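Local coordinates for protein telomeric DNA-binding factor trf1 (Schizosaccharomyces pombe, PDB 6K5S) that probably binds telomeric DNA through a separate DNA-binding part, while the all-helical domain modelled here assembles as a pair of subunits, at residues A[50-54]-A[96-100]; A[159-163]-A[179-183]. All coordinates share one frame; numbering follows the deposited sequence.

Interaction 1 of 2, residues A[50-54]-A[96-100]; sequences MNMFR and GALQI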
loop_
_atom_site.group_PDB
_atom_site.type_symbol
_atom_site.label_atom_id
_atom_site.label_comp_id
_atom_site.label_asym_id
_atom_site.label_seq_id
_atom_site.Cartn_x
_atom_site.Cartn_y
_atom_site.Cartn_z
ATOM N N MET A 50 4.082 7.822 -3.379
ATOM C CA MET A 50 4.130 7.543 -4.819
ATOM C C MET A 50 4.799 6.212 -5.120
ATOM O O MET A 50 4.399 5.510 -6.061
ATOM C CB MET A 50 4.849 8.660 -5.578
ATOM C CG MET A 50 3.965 9.893 -5.794
ATOM S SD MET A 50 2.387 9.669 -6.685
ATOM C CE MET A 50 2.910 8.671 -8.078
ATOM N N ASN A 51 5.835 5.856 -4.354
ATOM C CA ASN A 51 6.498 4.569 -4.561
ATOM C C ASN A 51 5.565 3.409 -4.246
ATOM O O ASN A 51 5.568 2.388 -4.949
ATOM C CB ASN A 51 7.759 4.472 -3.704
ATOM C CG ASN A 51 8.895 5.322 -4.250
ATOM O OD1 ASN A 51 8.857 5.755 -5.402
ATOM N ND2 ASN A 51 9.914 5.554 -3.426
ATOM N N MET A 52 4.765 3.533 -3.188
ATOM C CA MET A 52 3.787 2.484 -2.922
ATOM C C MET A 52 2.712 2.486 -4.000
ATOM O O MET A 52 2.268 1.417 -4.436
ATOM C CB MET A 52 3.169 2.645 -1.528
ATOM C CG MET A 52 4.057 2.093 -0.349
ATOM S SD MET A 52 3.343 2.424 1.303
ATOM C CE MET A 52 3.303 4.182 1.222
ATOM N N PHE A 53 2.317 3.672 -4.466
ATOM C CA PHE A 53 1.258 3.752 -5.466
ATOM C C PHE A 53 1.699 3.099 -6.771
ATOM O O PHE A 53 0.963 2.304 -7.358
ATOM C CB PHE A 53 0.838 5.196 -5.701
ATOM C CG PHE A 53 -0.369 5.338 -6.601
ATOM C CD1 PHE A 53 -1.615 4.869 -6.190
ATOM C CD2 PHE A 53 -0.261 5.928 -7.847
ATOM C CE1 PHE A 53 -2.728 5.005 -7.013
ATOM C CE2 PHE A 53 -1.356 6.054 -8.674
ATOM C CZ PHE A 53 -2.601 5.589 -8.250
ATOM N N ARG A 54 2.924 3.386 -7.210
ATOM C CA ARG A 54 3.455 2.730 -8.397
ATOM C C ARG A 54 3.407 1.204 -8.279
ATOM O O ARG A 54 3.048 0.512 -9.240
ATOM C CB ARG A 54 4.883 3.211 -8.658
ATOM C CG ARG A 54 4.979 4.510 -9.415
ATOM C CD ARG A 54 6.460 4.995 -9.559
ATOM N NE ARG A 54 6.494 6.451 -9.544
ATOM C CZ ARG A 54 7.053 7.223 -8.606
ATOM N NH1 ARG A 54 7.708 6.700 -7.571
ATOM N NH2 ARG A 54 6.970 8.541 -8.727
ATOM N N GLY A 96 3.866 15.279 -13.114
ATOM C CA GLY A 96 5.143 14.652 -13.389
ATOM C C GLY A 96 5.540 13.520 -12.471
ATOM O O GLY A 96 6.610 12.927 -12.678
ATOM N N ALA A 97 4.709 13.189 -11.474
ATOM C CA ALA A 97 5.006 12.074 -10.579
ATOM C C ALA A 97 4.895 10.729 -11.290
ATOM O O ALA A 97 5.512 9.749 -10.866
ATOM C CB ALA A 97 4.073 12.132 -9.369
ATOM N N LEU A 98 4.112 10.652 -12.358
ATOM C CA LEU A 98 4.040 9.470 -13.196
ATOM C C LEU A 98 4.353 9.892 -14.619
ATOM O O LEU A 98 4.080 11.033 -15.004
ATOM C CB LEU A 98 2.656 8.813 -13.150
ATOM C CG LEU A 98 2.201 8.131 -11.856
ATOM C CD1 LEU A 98 0.745 7.640 -11.991
ATOM C CD2 LEU A 98 3.152 6.980 -11.520
ATOM N N GLN A 99 4.914 8.953 -15.381
ATOM C CA GLN A 99 5.373 9.166 -16.753
ATOM C C GLN A 99 4.314 8.619 -17.706
ATOM O O GLN A 99 4.380 7.472 -18.154
ATOM C CB GLN A 99 6.727 8.497 -16.981
ATOM C CG GLN A 99 7.884 9.250 -16.329
ATOM C CD GLN A 99 7.910 10.716 -16.725
ATOM O OE1 GLN A 99 7.578 11.595 -15.922
ATOM N NE2 GLN A 99 8.299 10.988 -17.971
ATOM N N ILE A 100 3.339 9.460 -18.030
ATOM C CA ILE A 100 2.264 9.098 -18.943
ATOM C C ILE A 100 2.171 10.195 -19.996
ATOM O O ILE A 100 1.950 11.364 -19.669
ATOM C CB ILE A 100 0.932 8.891 -18.198
ATOM C CG1 ILE A 100 1.133 7.799 -17.141
ATOM C CG2 ILE A 100 -0.182 8.517 -19.167
ATOM C CD1 ILE A 100 -0.079 7.480 -16.285
HETATM O O HOH W 1 7.094 7.547 -12.322
#
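Leu98 reaches from the loop after helix 76-94 against helix 41-60, where its two methyl branches part company. Leu98 CD2 touches both Met50 and Arg54, 3.7 Å from Arg54 CG and 3.8 Å from Met50 CE. Leu98 CD1 instead meets the edge of the Phe53 ring, 4.2 Å from Phe53 CE2. With CG set beside its backbone N (chi1 -69°), the leucine turns its fork toward the helix although its first bond does not point there. A branched aliphatic residue suits this place, since one side chain can touch Met50, Phe53 and Arg54, which lie within about one helical turn. Met50 answers with a flexible chain, folded at both chi2 and chi3, that brings CE against both Leu98 and Ala97; Met50 CE sits 3.9 Å from Ala97 CB. Ala97 is small enough to let the methionine and the backbone come this close. The polar half of the contact uses its carbonyl: Arg54 NH2 donates to Ala97 O at 2.9 Å, nearly straight at 175°, in the plane of both the guanidinium and the carbonyl. A water also donates to Ala97 O at 3.1 Å and accepts a weak bond from Arg54 NE, closing a second path between the same two residues. Behind the apolar side, Phe53 packs on Ile20 of helix 10-24 and, like Leu98, on Ile89 of helix 76-94, while Met52 and Asn51 face Ile59 and Met55 of the second subunit. Gly96, with positive phi, ends helix 76-94 in a Schellman motif just before the loop. Arginine thus serves twice: its aliphatic stem packs on the leucine, and its charged end bonds to a loop carbonyl, Ala97 O, which also receives the water, so that burial of the apolar groups and fixing of the backbone go together.

Interaction 2 of 2, residues A[159-163]-A[179-183]; sequences MAHRF and EKQII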
loop_
_atom_site.group_PDB
_atom_site.type_symbol
_atom_site.label_atom_id
_atom_site.label_comp_id
_atom_site.label_asym_id
_atom_site.label_seq_id
_atom_site.Cartn_x
_atom_site.Cartn_y
_atom_site.Cartn_z
ATOM N N MET A 159 -15.366 13.291 -33.854
ATOM C CA MET A 159 -15.643 13.552 -32.442
ATOM C C MET A 159 -17.089 13.206 -32.103
ATOM O O MET A 159 -17.373 12.699 -31.010
ATOM C CB MET A 159 -15.341 15.012 -32.092
ATOM C CG MET A 159 -13.898 15.294 -31.633
ATOM S SD MET A 159 -13.663 16.887 -30.783
ATOM C CE MET A 159 -14.545 16.520 -29.297
ATOM N N ALA A 160 -18.012 13.447 -33.040
ATOM C CA ALA A 160 -19.425 13.177 -32.790
ATOM C C ALA A 160 -19.699 11.684 -32.722
ATOM O O ALA A 160 -20.422 11.215 -31.836
ATOM C CB ALA A 160 -20.286 13.821 -33.877
ATOM N N HIS A 161 -19.150 10.917 -33.667
ATOM C CA HIS A 161 -19.298 9.468 -33.592
ATOM C C HIS A 161 -18.647 8.915 -32.335
ATOM O O HIS A 161 -19.139 7.938 -31.758
ATOM C CB HIS A 161 -18.700 8.800 -34.825
ATOM C CG HIS A 161 -18.893 7.316 -34.846
ATOM N ND1 HIS A 161 -17.877 6.435 -35.148
ATOM C CD2 HIS A 161 -19.984 6.558 -34.585
ATOM C CE1 HIS A 161 -18.336 5.198 -35.077
ATOM N NE2 HIS A 161 -19.612 5.246 -34.738
ATOM N N ARG A 162 -17.551 9.530 -31.886
ATOM C CA ARG A 162 -16.935 9.083 -30.645
ATOM C C ARG A 162 -17.859 9.314 -29.456
ATOM O O ARG A 162 -17.966 8.452 -28.575
ATOM C CB ARG A 162 -15.593 9.784 -30.441
ATOM C CG ARG A 162 -14.452 9.098 -31.146
ATOM C CD ARG A 162 -13.125 9.499 -30.539
ATOM N NE ARG A 162 -12.179 9.935 -31.561
ATOM C CZ ARG A 162 -11.119 9.228 -31.931
ATOM N NH1 ARG A 162 -10.889 8.053 -31.357
ATOM N NH2 ARG A 162 -10.297 9.692 -32.868
ATOM N N PHE A 163 -18.543 10.467 -29.413
ATOM C CA PHE A 163 -19.461 10.730 -28.303
ATOM C C PHE A 163 -20.611 9.730 -28.288
ATOM O O PHE A 163 -21.037 9.277 -27.220
ATOM C CB PHE A 163 -20.029 12.146 -28.382
ATOM C CG PHE A 163 -19.099 13.213 -27.898
ATOM C CD1 PHE A 163 -18.303 13.011 -26.784
ATOM C CD2 PHE A 163 -19.021 14.424 -28.561
ATOM C CE1 PHE A 163 -17.445 13.993 -26.338
ATOM C CE2 PHE A 163 -18.174 15.423 -28.118
ATOM C CZ PHE A 163 -17.379 15.209 -27.004
ATOM N N GLU A 179 -22.431 18.150 -25.876
ATOM C CA GLU A 179 -21.580 17.461 -26.841
ATOM C C GLU A 179 -21.372 18.303 -28.099
ATOM O O GLU A 179 -20.236 18.470 -28.570
ATOM C CB GLU A 179 -22.179 16.096 -27.179
ATOM C CG GLU A 179 -21.837 15.001 -26.157
ATOM C CD GLU A 179 -22.759 13.787 -26.244
ATOM O OE1 GLU A 179 -23.683 13.782 -27.096
ATOM O OE2 GLU A 179 -22.563 12.834 -25.457
ATOM N N LYS A 180 -22.455 18.863 -28.650
ATOM C CA LYS A 180 -22.303 19.691 -29.842
ATOM C C LYS A 180 -21.570 20.990 -29.539
ATOM O O LYS A 180 -20.825 21.484 -30.392
ATOM C CB LYS A 180 -23.668 19.962 -30.481
ATOM C CG LYS A 180 -24.462 18.687 -30.701
ATOM C CD LYS A 180 -25.773 18.905 -31.458
ATOM C CE LYS A 180 -26.912 19.199 -30.498
ATOM N NZ LYS A 180 -26.916 20.648 -30.144
ATOM N N GLN A 181 -21.732 21.539 -28.334
ATOM C CA GLN A 181 -20.939 22.708 -27.959
ATOM C C GLN A 181 -19.449 22.376 -27.902
ATOM O O GLN A 181 -18.601 23.184 -28.317
ATOM C CB GLN A 181 -21.412 23.258 -26.617
ATOM C CG GLN A 181 -22.650 24.118 -26.709
ATOM C CD GLN A 181 -22.473 25.244 -27.699
ATOM O OE1 GLN A 181 -21.497 25.996 -27.626
ATOM N NE2 GLN A 181 -23.406 25.363 -28.641
ATOM N N ILE A 182 -19.106 21.196 -27.372
ATOM C CA ILE A 182 -17.702 20.795 -27.320
ATOM C C ILE A 182 -17.140 20.653 -28.726
ATOM O O ILE A 182 -16.057 21.165 -29.039
ATOM C CB ILE A 182 -17.535 19.488 -26.526
ATOM C CG1 ILE A 182 -17.963 19.683 -25.077
ATOM C CG2 ILE A 182 -16.089 19.022 -26.601
ATOM C CD1 ILE A 182 -18.111 18.367 -24.339
ATOM N N ILE A 183 -17.864 19.948 -29.598
ATOM C CA ILE A 183 -17.395 19.802 -30.968
ATOM C C ILE A 183 -17.154 21.170 -31.594
ATOM O O ILE A 183 -16.123 21.404 -32.240
ATOM C CB ILE A 183 -18.389 18.963 -31.785
ATOM C CG1 ILE A 183 -18.449 17.548 -31.217
ATOM C CG2 ILE A 183 -17.968 18.913 -33.245
ATOM C CD1 ILE A 183 -19.350 16.661 -31.962
HETATM O O HOH W 2 -20.745 10.815 -25.181
#
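Glu179 OE1 is gripped twice, by a salt bridge from Arg167 NH2 and by the backbone N of Thr176, just before helix 177-195. Its other oxygen, Glu179 OE2, takes a bond of 2.7 Å from a water that also donates to Phe163 O at 2.6 Å, so that the carboxylate is tied to the opposing helix as well. Held this way, the acid lays its aliphatic stem over the Phe163 ring: Glu179 CG stands 3.9 Å from the ring centroid and 21° off the normal, a CH-pi contact, with the carboxylate almost parallel to the ring. Glutamate suits the place because it offers methylenes to the aromatic face while its carboxylate reaches beyond the ring to Arg167, Thr176 and the water. The ring edge turns to the isoleucines, with Phe163 CE2 3.8 Å from Ile183 CG1 and CZ near Ile182 CG2. With CG1 beside the backbone N (chi1 -64°) and the chain extended beyond it, Ile183 CD1 comes within 3.6 Å of Ala160 CB; the short alanine side chain allows this close approach. Met159 CE completes the apolar seam against Ile182 CG2. The segments run roughly antiparallel, at 151°, as in the helical hairpins that build all-alpha domains of the TRF family.

Overall arrangement
Both contacts are buried, yet they lie on opposite sides of the chain's centre, with centres 32 Å apart and nearest atoms about 16 Å apart. They share no helix. Interaction 1 fastens a loop to helix 41-60, which also faces the second subunit, and so belongs to the part of the fold near the dimer contact. Interaction 2 pairs two helices close in sequence, and no other protein chain of the assembly touches it. The chemistry follows: a loop leaves a carbonyl for a direct arginine bond across interaction 1, whereas between helices the meeting is mainly apolar, its polar link passing through water and its acid partnered by residues of the intervening connection.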